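Local structure of adenylyltransferase and sulfurtransferase uba4 (Chaetomium thermophilum, 6YUB) at residues Q29-A35 against A56-T60; T172-V177 against G274-D278; K179-P183 against L246-T250. The protein probably activates and thiolates the C-terminus of the ubiquitin-like sulfur carrier Urm1 for tRNA wobble-uridine thiolation and molybdenum cofactor synthesis, this chain being its adenylyltransferase part. All blocks are in the same frame, centred on the assembly; numbering follows the deposited sequence.

In the fold
All three contacts lie in the ThiF-family adenylyltransferase part of the protein. Interaction 1 stands apart, in the N-terminal Rossmann half where helix 25-33 meets the turn between helix 46-56 and strand 60-64; its centre is about 30 Å from that of interaction 2 and about 26 Å from that of interaction 3, and it lies away from the annotated sites. Interactions 2 and 3, centres about 10 Å apart, lie side by side near the zinc site. They touch where Arg275 N lies 2.9 Å from Ala181 O, a probable hydrogen bond. The side chains of Arg275 and Pro183 each come within about 6 Å of the zinc ion held by Cys184, Cys187, Cys279 and Cys282.

Interaction 1. Residues Q29-A35 against A56-T60; sequences QLRLMNA and AGVGT
Helix 25-33 ends against the turn that leads from helix 46-56 into strand 60-64, with CA atoms closest at Leu32-Val58 (4.6 Å) and Met33-Gly59 (3.9 Å). Residues 29-33 are helical; Asn34 (phi/psi -93/4) and Ala35 (-94/159) leave the helix toward strand 36-40. Ala56 offers its carbonyl O to Gln29 NE2 at 3.1 Å, almost linear at 174°; Gln29, with chi1 t and chi2 p, bends its amide inward, and its OE1 bonds to Gln18 of helix 9-19. Leu32 (chi1 m, chi2 t) sets CD1 4.4 Å from Ala56 CB. Gly57 closes helix 46-56 in a Schellman motif at phi/psi 99/19, where a CB would press on the preceding carbonyl; its O lies 3.6 Å from both Met33 CG and Met33 CA. Val58 (-53/127, chi1 t) packs CG2 4.2 Å from Leu32 CD2 and points its CA-H at Leu32 O, 3.3 Å from CA. Gly59 (-66/-33) gives N to Leu32 O at 3.0 Å and brings CA within 3.2 Å of Met33 O. Thr60 begins its strand at -139/122: its N makes a weak bond to Ala35 O (3.2 Å), and a water lies 2.4 Å from Thr60 OG1 and 2.7 Å from Ala35 O. This joins the helix to the first beta-alpha-beta unit of the Rossmann-like fold. Main-chain carbonyls accept both N-H and CA-H donors, Leu32 packs alongside, and the two glycines let the backbones come this close, since a CB would clash at Gly57 with Gln29 NE2 and at Gly59 with Met33 O.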
ATOM      1  N   GLN B  29     -22.233  -5.749 -12.331  1.00 34.69           N
ATOM      2  CA  GLN B  29     -22.829  -5.912 -11.013  1.00 31.31           C
ATOM      3  C   GLN B  29     -23.469  -7.285 -10.860  1.00 28.93           C
ATOM      4  O   GLN B  29     -23.328  -7.928  -9.814  1.00 33.17           O
ATOM      5  CB  GLN B  29     -23.864  -4.811 -10.769  1.00 36.56           C
ATOM      6  CG  GLN B  29     -24.371  -4.774  -9.342  1.00 34.43           C
ATOM      7  CD  GLN B  29     -23.261  -4.498  -8.349  1.00 32.14           C
ATOM      8  OE1 GLN B  29     -22.477  -3.568  -8.522  1.00 33.99           O
ATOM      9  NE2 GLN B  29     -23.180  -5.318  -7.306  1.00 33.97           N
ATOM     10  N   LEU B  30     -24.194  -7.748 -11.882  1.00 31.78           N
ATOM     11  CA  LEU B  30     -24.791  -9.076 -11.815  1.00 29.29           C
ATOM     12  C   LEU B  30     -23.730 -10.159 -11.674  1.00 30.47           C
ATOM     13  O   LEU B  30     -23.972 -11.179 -11.018  1.00 35.25           O
ATOM     14  CB  LEU B  30     -25.641  -9.338 -13.057  1.00 31.37           C
ATOM     15  CG  LEU B  30     -26.954  -8.562 -13.153  1.00 40.03           C
ATOM     16  CD1 LEU B  30     -27.576  -8.738 -14.531  1.00 40.20           C
ATOM     17  CD2 LEU B  30     -27.925  -9.004 -12.064  1.00 31.23           C
ATOM     18  N   ARG B  31     -22.556  -9.958 -12.277  1.00 32.51           N
ATOM     19  CA  ARG B  31     -21.484 -10.939 -12.160  1.00 29.45           C
ATOM     20  C   ARG B  31     -20.972 -11.025 -10.729  1.00 30.11           C
ATOM     21  O   ARG B  31     -20.603 -12.109 -10.255  1.00 29.87           O
ATOM     22  CB  ARG B  31     -20.348 -10.600 -13.119  1.00 29.21           C
ATOM     23  CG  ARG B  31     -20.632 -11.024 -14.546  1.00 36.28           C
ATOM     24  CD  ARG B  31     -19.624 -10.447 -15.524  1.00 37.46           C
ATOM     25  NE  ARG B  31     -20.003 -10.733 -16.905  1.00 42.41           N
ATOM     26  CZ  ARG B  31     -19.310 -10.349 -17.974  1.00 44.92           C
ATOM     27  NH1 ARG B  31     -18.191  -9.653 -17.827  1.00 43.09           N
ATOM     28  NH2 ARG B  31     -19.740 -10.660 -19.187  1.00 44.29           N
ATOM     29  N   LEU B  32     -20.920  -9.893 -10.021  1.00 31.48           N
ATOM     30  CA  LEU B  32     -20.588  -9.941  -8.601  1.00 34.09           C
ATOM     31  C   LEU B  32     -21.679 -10.662  -7.813  1.00 32.29           C
ATOM     32  O   LEU B  32     -21.395 -11.546  -6.996  1.00 31.96           O
ATOM     33  CB  LEU B  32     -20.382  -8.528  -8.060  1.00 33.89           C
ATOM     34  CG  LEU B  32     -19.217  -7.736  -8.639  1.00 33.43           C
ATOM     35  CD1 LEU B  32     -19.236  -6.307  -8.103  1.00 31.96           C
ATOM     36  CD2 LEU B  32     -17.886  -8.420  -8.337  1.00 33.07           C
ATOM     37  N   MET B  33     -22.939 -10.313  -8.068  1.00 23.94           N
ATOM     38  CA  MET B  33     -24.049 -10.857  -7.291  1.00 30.46           C
ATOM     39  C   MET B  33     -24.283 -12.337  -7.565  1.00 41.09           C
ATOM     40  O   MET B  33     -24.847 -13.026  -6.714  1.00 43.21           O
ATOM     41  CB  MET B  33     -25.324 -10.068  -7.589  1.00 30.51           C
ATOM     42  CG  MET B  33     -25.239  -8.604  -7.200  1.00 42.41           C
ATOM     43  SD  MET B  33     -26.571  -7.613  -7.909  1.00 47.25           S
ATOM     44  CE  MET B  33     -28.012  -8.503  -7.333  1.00 45.90           C
ATOM     45  N   ASN B  34     -23.874 -12.835  -8.727  1.00 37.85           N
ATOM     46  CA  ASN B  34     -23.974 -14.257  -9.036  1.00 39.99           C
ATOM     47  C   ASN B  34     -22.712 -15.024  -8.677  1.00 37.84           C
ATOM     48  O   ASN B  34     -22.642 -16.227  -8.944  1.00 38.90           O
ATOM     49  CB  ASN B  34     -24.288 -14.443 -10.526  1.00 37.94           C
ATOM     50  CG  ASN B  34     -25.709 -14.038 -10.873  1.00 38.48           C
ATOM     51  OD1 ASN B  34     -26.644 -14.314 -10.121  1.00 37.59           O
ATOM     52  ND2 ASN B  34     -25.877 -13.374 -12.013  1.00 36.92           N
ATOM     53  N   ALA B  35     -21.731 -14.369  -8.068  1.00 39.64           N
ATOM     54  CA  ALA B  35     -20.447 -14.988  -7.779  1.00 40.72           C
ATOM     55  C   ALA B  35     -20.422 -15.570  -6.371  1.00 38.16           C
ATOM     56  O   ALA B  35     -21.203 -15.190  -5.496  1.00 37.65           O
ATOM     57  CB  ALA B  35     -19.313 -13.972  -7.941  1.00 36.56           C
ATOM     58  N   ALA B  56     -19.331  -4.285  -1.986  1.00 28.70           N
ATOM     59  CA  ALA B  56     -19.468  -4.304  -3.438  1.00 32.14           C
ATOM     60  C   ALA B  56     -20.607  -5.195  -3.915  1.00 31.90           C
ATOM     61  O   ALA B  56     -21.031  -5.079  -5.071  1.00 27.09           O
ATOM     62  CB  ALA B  56     -18.155  -4.774  -4.084  1.00 33.80           C
ATOM     63  N   GLY B  57     -21.091  -6.099  -3.072  1.00 31.50           N
ATOM     64  CA  GLY B  57     -22.260  -6.889  -3.390  1.00 29.51           C
ATOM     65  C   GLY B  57     -22.012  -8.296  -3.894  1.00 30.57           C
ATOM     66  O   GLY B  57     -22.915  -8.875  -4.515  1.00 31.05           O
ATOM     67  N   VAL B  58     -20.831  -8.864  -3.663  1.00 31.07           N
ATOM     68  CA  VAL B  58     -20.614 -10.261  -4.027  1.00 35.46           C
ATOM     69  C   VAL B  58     -21.715 -11.100  -3.405  1.00 32.44           C
ATOM     70  O   VAL B  58     -21.972 -11.015  -2.202  1.00 31.10           O
ATOM     71  CB  VAL B  58     -19.206 -10.716  -3.590  1.00 36.02           C
ATOM     72  CG1 VAL B  58     -19.058 -12.220  -3.755  1.00 37.31           C
ATOM     73  CG2 VAL B  58     -18.151  -9.988  -4.409  1.00 32.97           C
ATOM     74  N   GLY B  59     -22.392 -11.894  -4.237  1.00 27.89           N
ATOM     75  CA  GLY B  59     -23.621 -12.526  -3.807  1.00 33.16           C
ATOM     76  C   GLY B  59     -23.441 -13.554  -2.706  1.00 33.64           C
ATOM     77  O   GLY B  59     -24.331 -13.724  -1.864  1.00 25.89           O
ATOM     78  N   THR B  60     -22.312 -14.258  -2.698  1.00 28.09           N
ATOM     79  CA  THR B  60     -22.078 -15.314  -1.719  1.00 30.37           C
ATOM     80  C   THR B  60     -20.637 -15.237  -1.246  1.00 31.57           C
ATOM     81  O   THR B  60     -19.709 -15.356  -2.055  1.00 33.01           O
ATOM     82  CB  THR B  60     -22.371 -16.698  -2.306  1.00 35.67           C
ATOM     83  OG1 THR B  60     -23.637 -16.679  -2.976  1.00 40.44           O
ATOM     84  CG2 THR B  60     -22.401 -17.751  -1.196  1.00 34.17           C
TER
HETATM   85  O   HOH W   1     -23.814 -15.944  -5.301  1.00 34.17           O

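Interaction 2. Residues T172-V177 against G274-D278; sequences TPQGVV and GRKKD
Both segments are irregular loops, closest at Val177-Lys277, whose CA atoms are 6.1 Å apart. Residues Pro173 to Val176 form a type II beta turn: Gln174 at phi/psi -56/135, Gly175 at 91/-15, closed by a weak Val176 N to Pro173 O bond of 3.3 Å. Arg275 (-55/131) points its CA-CB bond toward the 172-177 segment and extends through chi1 t and chi2 t before chi3 swings to m. Its guanidinium meets three main-chain carbonyls along its edge: NH2 bonds to Thr172 O, just ahead of the turn, at 2.8 Å, while NH1 reaches Pro173 O at 2.8 Å and Val176 O at 2.9 Å. Thr172 CG2 comes 3.4 Å from Arg275 NH1. Farther out, Val177 (chi1 m) rests CG1 on Arg275 CD and CG2 on Lys277 CG, both at 4.0 Å. Arg275 also touches Cys282, and Gly175 bonds to the Cys282 backbone, placing this arginine-bound beta turn beside the four-cysteine zinc site of the ThiF-family domain.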
ATOM      1  N   THR B 172      -6.000 -23.868 -15.379  1.00 43.63           N
ATOM      2  CA  THR B 172      -5.624 -24.843 -16.402  1.00 39.33           C
ATOM      3  C   THR B 172      -5.475 -26.211 -15.741  1.00 37.04           C
ATOM      4  O   THR B 172      -4.808 -26.314 -14.687  1.00 38.13           O
ATOM      5  CB  THR B 172      -4.317 -24.458 -17.090  1.00 41.57           C
ATOM      6  OG1 THR B 172      -4.422 -23.132 -17.617  1.00 48.71           O
ATOM      7  CG2 THR B 172      -4.003 -25.433 -18.220  1.00 40.04           C
ATOM      8  N   PRO B 173      -6.033 -27.276 -16.314  1.00 31.96           N
ATOM      9  CA  PRO B 173      -5.935 -28.595 -15.676  1.00 32.80           C
ATOM     10  C   PRO B 173      -4.495 -29.003 -15.383  1.00 38.20           C
ATOM     11  O   PRO B 173      -3.558 -28.637 -16.102  1.00 36.03           O
ATOM     12  CB  PRO B 173      -6.585 -29.536 -16.702  1.00 36.43           C
ATOM     13  CG  PRO B 173      -7.533 -28.667 -17.458  1.00 37.22           C
ATOM     14  CD  PRO B 173      -6.889 -27.300 -17.518  1.00 33.08           C
ATOM     15  N   GLN B 174      -4.340 -29.775 -14.313  1.00 39.28           N
ATOM     16  CA  GLN B 174      -3.040 -30.300 -13.918  1.00 38.06           C
ATOM     17  C   GLN B 174      -2.405 -31.090 -15.056  1.00 41.54           C
ATOM     18  O   GLN B 174      -3.067 -31.894 -15.718  1.00 42.86           O
ATOM     19  CB  GLN B 174      -3.216 -31.189 -12.683  1.00 39.95           C
ATOM     20  CG  GLN B 174      -1.944 -31.731 -12.068  1.00 38.27           C
ATOM     21  CD  GLN B 174      -2.228 -32.814 -11.035  1.00 44.17           C
ATOM     22  OE1 GLN B 174      -3.223 -33.535 -11.135  1.00 42.73           O
ATOM     23  NE2 GLN B 174      -1.362 -32.925 -10.033  1.00 41.18           N
ATOM     24  N   GLY B 175      -1.115 -30.848 -15.289  1.00 37.97           N
ATOM     25  CA  GLY B 175      -0.355 -31.603 -16.260  1.00 37.64           C
ATOM     26  C   GLY B 175      -0.336 -31.038 -17.666  1.00 38.05           C
ATOM     27  O   GLY B 175       0.499 -31.465 -18.475  1.00 39.33           O
ATOM     28  N   VAL B 176      -1.225 -30.104 -17.989  1.00 36.09           N
ATOM     29  CA  VAL B 176      -1.265 -29.519 -19.326  1.00 40.27           C
ATOM     30  C   VAL B 176      -0.116 -28.528 -19.452  1.00 40.16           C
ATOM     31  O   VAL B 176      -0.058 -27.533 -18.721  1.00 43.28           O
ATOM     32  CB  VAL B 176      -2.615 -28.841 -19.596  1.00 39.98           C
ATOM     33  CG1 VAL B 176      -2.621 -28.180 -20.962  1.00 40.54           C
ATOM     34  CG2 VAL B 176      -3.745 -29.857 -19.483  1.00 39.89           C
ATOM     35  N   VAL B 177       0.806 -28.801 -20.376  1.00 42.94           N
ATOM     36  CA  VAL B 177       1.981 -27.952 -20.548  1.00 45.80           C
ATOM     37  C   VAL B 177       2.288 -27.740 -22.027  1.00 48.64           C
ATOM     38  O   VAL B 177       3.383 -27.290 -22.384  1.00 44.07           O
ATOM     39  CB  VAL B 177       3.204 -28.551 -19.823  1.00 48.07           C
ATOM     40  CG1 VAL B 177       2.969 -28.593 -18.322  1.00 47.90           C
ATOM     41  CG2 VAL B 177       3.511 -29.950 -20.359  1.00 52.93           C
ATOM     42  N   GLY B 274       5.398 -18.400 -16.170  1.00 47.09           N
ATOM     43  CA  GLY B 274       4.217 -19.224 -16.302  1.00 46.57           C
ATOM     44  C   GLY B 274       4.384 -20.558 -15.603  1.00 48.98           C
ATOM     45  O   GLY B 274       5.337 -20.798 -14.859  1.00 47.75           O
ATOM     46  N   ARG B 275       3.423 -21.446 -15.853  1.00 52.18           N
ATOM     47  CA  ARG B 275       3.479 -22.790 -15.297  1.00 50.30           C
ATOM     48  C   ARG B 275       4.794 -23.466 -15.667  1.00 49.00           C
ATOM     49  O   ARG B 275       5.206 -23.459 -16.828  1.00 49.11           O
ATOM     50  CB  ARG B 275       2.296 -23.616 -15.809  1.00 47.46           C
ATOM     51  CG  ARG B 275       2.459 -25.120 -15.631  1.00 51.20           C
ATOM     52  CD  ARG B 275       1.184 -25.857 -16.015  1.00 46.18           C
ATOM     53  NE  ARG B 275       0.102 -25.590 -15.070  1.00 45.01           N
ATOM     54  CZ  ARG B 275      -1.146 -26.022 -15.220  1.00 45.26           C
ATOM     55  NH1 ARG B 275      -1.484 -26.739 -16.282  1.00 45.45           N
ATOM     56  NH2 ARG B 275      -2.061 -25.729 -14.306  1.00 47.98           N
ATOM     57  N   LYS B 276       5.454 -24.041 -14.667  1.00 43.94           N
ATOM     58  CA  LYS B 276       6.681 -24.789 -14.904  1.00 49.88           C
ATOM     59  C   LYS B 276       6.354 -26.210 -15.344  1.00 49.24           C
ATOM     60  O   LYS B 276       5.455 -26.858 -14.798  1.00 44.80           O
ATOM     61  CB  LYS B 276       7.552 -24.815 -13.647  1.00 59.75           C
ATOM     62  CG  LYS B 276       8.368 -23.542 -13.437  1.00 64.61           C
ATOM     63  CD  LYS B 276       9.351 -23.682 -12.278  1.00 75.01           C
ATOM     64  CE  LYS B 276      10.457 -24.690 -12.585  1.00 84.80           C
ATOM     65  NZ  LYS B 276      10.751 -25.558 -11.407  1.00 89.51           N
ATOM     66  N   LYS B 277       7.093 -26.695 -16.342  1.00 55.01           N
ATOM     67  CA  LYS B 277       6.818 -28.016 -16.891  1.00 61.01           C
ATOM     68  C   LYS B 277       7.087 -29.115 -15.873  1.00 60.16           C
ATOM     69  O   LYS B 277       6.473 -30.186 -15.942  1.00 63.09           O
ATOM     70  CB  LYS B 277       7.653 -28.241 -18.155  1.00 60.49           C
ATOM     71  CG  LYS B 277       7.214 -29.445 -18.973  1.00 63.74           C
ATOM     72  CD  LYS B 277       7.589 -29.305 -20.443  1.00 66.89           C
ATOM     73  CE  LYS B 277       9.091 -29.413 -20.665  1.00 69.62           C
ATOM     74  NZ  LYS B 277       9.415 -29.713 -22.091  1.00 75.08           N
ATOM     75  N   ASP B 278       7.982 -28.871 -14.917  1.00 47.84           N
ATOM     76  CA  ASP B 278       8.369 -29.875 -13.937  1.00 53.80           C
ATOM     77  C   ASP B 278       7.866 -29.543 -12.533  1.00 46.90           C
ATOM     78  O   ASP B 278       8.446 -29.976 -11.538  1.00 43.96           O
ATOM     79  CB  ASP B 278       9.885 -30.043 -13.910  1.00 56.61           C
ATOM     80  CG  ASP B 278      10.596 -28.810 -13.374  1.00 60.28           C
ATOM     81  OD1 ASP B 278      10.023 -27.701 -13.474  1.00 56.24           O
ATOM     82  OD2 ASP B 278      11.722 -28.953 -12.850  1.00 64.14           O
TER

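Interaction 3. Residues K179-P183 against L246-T250; sequences KKAAP and LVQPT
Lys180, at phi/psi -66/133, starts the contact by setting CB 4.0 Å from Val247 CG1, while its amine end leads away from the 246-250 loop. At Ala181 (-146/149) CB turns away from that loop to pack on Thr172 and Arg275. At Ala182 (-72/153) the two backbones come closest, its CA 4.0 Å from Val247 CA; its CA-H points straight at Val247 O, with CA 3.5 Å from that oxygen and 179° at the hydrogen, and its CB lies 3.6 Å from Leu246 O. Two loops of the ThiF-family domain meet here: one leads from strand 161-167 to the zinc ligands Cys184 and Cys187, the other, with Val247 at -64/-39, runs from helix 208-228 into strand 250-255. Pro183 (-79/164) puts CD 3.3 Å from Val247 O and 3.4 Å from Pro249 CD, both prolines puckered C-gamma endo. Beyond Pro249, Thr250 makes a weak hydrogen bond to Ile261 O of the neighbouring subunit, on whose Ala260 Leu246 also packs.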
ATOM      1  N   LYS B 179       0.639 -25.564 -23.779  1.00 52.00           N
ATOM      2  CA  LYS B 179       0.082 -24.246 -24.051  1.00 54.13           C
ATOM      3  C   LYS B 179       0.488 -23.329 -22.906  1.00 55.36           C
ATOM      4  O   LYS B 179       0.938 -23.785 -21.852  1.00 56.80           O
ATOM      5  CB  LYS B 179      -1.441 -24.294 -24.205  1.00 55.67           C
ATOM      6  CG  LYS B 179      -2.156 -24.950 -23.029  1.00 56.28           C
ATOM      7  CD  LYS B 179      -3.513 -24.313 -22.745  1.00 56.52           C
ATOM      8  CE  LYS B 179      -4.550 -24.684 -23.791  1.00 59.66           C
ATOM      9  NZ  LYS B 179      -5.917 -24.226 -23.395  1.00 59.99           N
ATOM     10  N   LYS B 180       0.326 -22.027 -23.123  1.00 52.20           N
ATOM     11  CA  LYS B 180       0.601 -21.062 -22.068  1.00 55.41           C
ATOM     12  C   LYS B 180      -0.394 -21.250 -20.926  1.00 54.17           C
ATOM     13  O   LYS B 180      -1.602 -21.369 -21.152  1.00 56.99           O
ATOM     14  CB  LYS B 180       0.524 -19.638 -22.611  1.00 60.08           C
ATOM     15  CG  LYS B 180       1.640 -19.273 -23.578  1.00 65.61           C
ATOM     16  CD  LYS B 180       1.923 -17.775 -23.530  1.00 68.61           C
ATOM     17  CE  LYS B 180       2.506 -17.270 -24.840  1.00 71.12           C
ATOM     18  NZ  LYS B 180       1.472 -17.226 -25.914  1.00 73.48           N
ATOM     19  N   ALA B 181       0.115 -21.284 -19.697  1.00 48.17           N
ATOM     20  CA  ALA B 181      -0.725 -21.519 -18.536  1.00 48.25           C
ATOM     21  C   ALA B 181      -0.183 -20.730 -17.354  1.00 48.07           C
ATOM     22  O   ALA B 181       1.027 -20.513 -17.238  1.00 42.44           O
ATOM     23  CB  ALA B 181      -0.798 -23.012 -18.186  1.00 43.54           C
ATOM     24  N   ALA B 182      -1.095 -20.313 -16.474  1.00 36.15           N
ATOM     25  CA  ALA B 182      -0.707 -19.549 -15.303  1.00 35.72           C
ATOM     26  C   ALA B 182       0.003 -20.446 -14.293  1.00 39.33           C
ATOM     27  O   ALA B 182      -0.242 -21.658 -14.235  1.00 36.62           O
ATOM     28  CB  ALA B 182      -1.934 -18.907 -14.660  1.00 39.86           C
ATOM     29  N   PRO B 183       0.883 -19.878 -13.476  1.00 35.93           N
ATOM     30  CA  PRO B 183       1.602 -20.690 -12.490  1.00 33.65           C
ATOM     31  C   PRO B 183       0.754 -20.990 -11.266  1.00 34.20           C
ATOM     32  O   PRO B 183      -0.276 -20.360 -11.009  1.00 32.75           O
ATOM     33  CB  PRO B 183       2.796 -19.804 -12.115  1.00 36.46           C
ATOM     34  CG  PRO B 183       2.262 -18.411 -12.261  1.00 36.41           C
ATOM     35  CD  PRO B 183       1.274 -18.456 -13.416  1.00 35.67           C
ATOM     36  N   LEU B 246      -2.015 -12.344 -16.401  1.00 39.29           N
ATOM     37  CA  LEU B 246      -2.587 -13.567 -15.851  1.00 38.94           C
ATOM     38  C   LEU B 246      -1.672 -14.771 -16.052  1.00 39.84           C
ATOM     39  O   LEU B 246      -1.294 -15.434 -15.078  1.00 38.87           O
ATOM     40  CB  LEU B 246      -3.961 -13.827 -16.485  1.00 34.69           C
ATOM     41  CG  LEU B 246      -5.064 -12.828 -16.126  1.00 33.79           C
ATOM     42  CD1 LEU B 246      -6.350 -13.156 -16.875  1.00 31.72           C
ATOM     43  CD2 LEU B 246      -5.312 -12.801 -14.632  1.00 28.22           C
ATOM     44  N   VAL B 247      -1.303 -15.078 -17.295  1.00 33.25           N
ATOM     45  CA  VAL B 247      -0.444 -16.235 -17.546  1.00 45.02           C
ATOM     46  C   VAL B 247       0.917 -16.039 -16.893  1.00 48.20           C
ATOM     47  O   VAL B 247       1.506 -16.987 -16.353  1.00 49.34           O
ATOM     48  CB  VAL B 247      -0.320 -16.490 -19.059  1.00 46.02           C
ATOM     49  CG1 VAL B 247       0.855 -17.412 -19.352  1.00 50.67           C
ATOM     50  CG2 VAL B 247      -1.614 -17.089 -19.595  1.00 47.46           C
ATOM     51  N   GLN B 248       1.444 -14.813 -16.935  1.00 35.15           N
ATOM     52  CA  GLN B 248       2.677 -14.442 -16.240  1.00 38.74           C
ATOM     53  C   GLN B 248       2.308 -13.350 -15.247  1.00 34.72           C
ATOM     54  O   GLN B 248       2.393 -12.155 -15.564  1.00 35.68           O
ATOM     55  CB  GLN B 248       3.755 -13.977 -17.215  1.00 40.34           C
ATOM     56  CG  GLN B 248       4.369 -15.102 -18.023  1.00 50.20           C
ATOM     57  CD  GLN B 248       5.573 -14.655 -18.834  1.00 55.31           C
ATOM     58  OE1 GLN B 248       6.607 -14.282 -18.277  1.00 55.80           O
ATOM     59  NE2 GLN B 248       5.440 -14.683 -20.153  1.00 54.96           N
ATOM     60  N   PRO B 249       1.885 -13.709 -14.038  1.00 49.96           N
ATOM     61  CA  PRO B 249       1.374 -12.706 -13.099  1.00 45.81           C
ATOM     62  C   PRO B 249       2.502 -11.946 -12.415  1.00 40.78           C
ATOM     63  O   PRO B 249       3.673 -12.318 -12.467  1.00 41.62           O
ATOM     64  CB  PRO B 249       0.576 -13.543 -12.090  1.00 45.99           C
ATOM     65  CG  PRO B 249       1.304 -14.869 -12.068  1.00 47.11           C
ATOM     66  CD  PRO B 249       1.837 -15.079 -13.477  1.00 51.13           C
ATOM     67  N   THR B 250       2.113 -10.859 -11.758  1.00 36.39           N
ATOM     68  CA  THR B 250       3.033 -10.019 -11.010  1.00 30.71           C
ATOM     69  C   THR B 250       3.014 -10.411  -9.541  1.00 34.43           C
ATOM     70  O   THR B 250       1.947 -10.652  -8.966  1.00 36.35           O
ATOM     71  CB  THR B 250       2.658  -8.541 -11.157  1.00 32.95           C
ATOM     72  OG1 THR B 250       2.793  -8.142 -12.526  1.00 40.63           O
ATOM     73  CG2 THR B 250       3.542  -7.669 -10.282  1.00 35.86           C
TER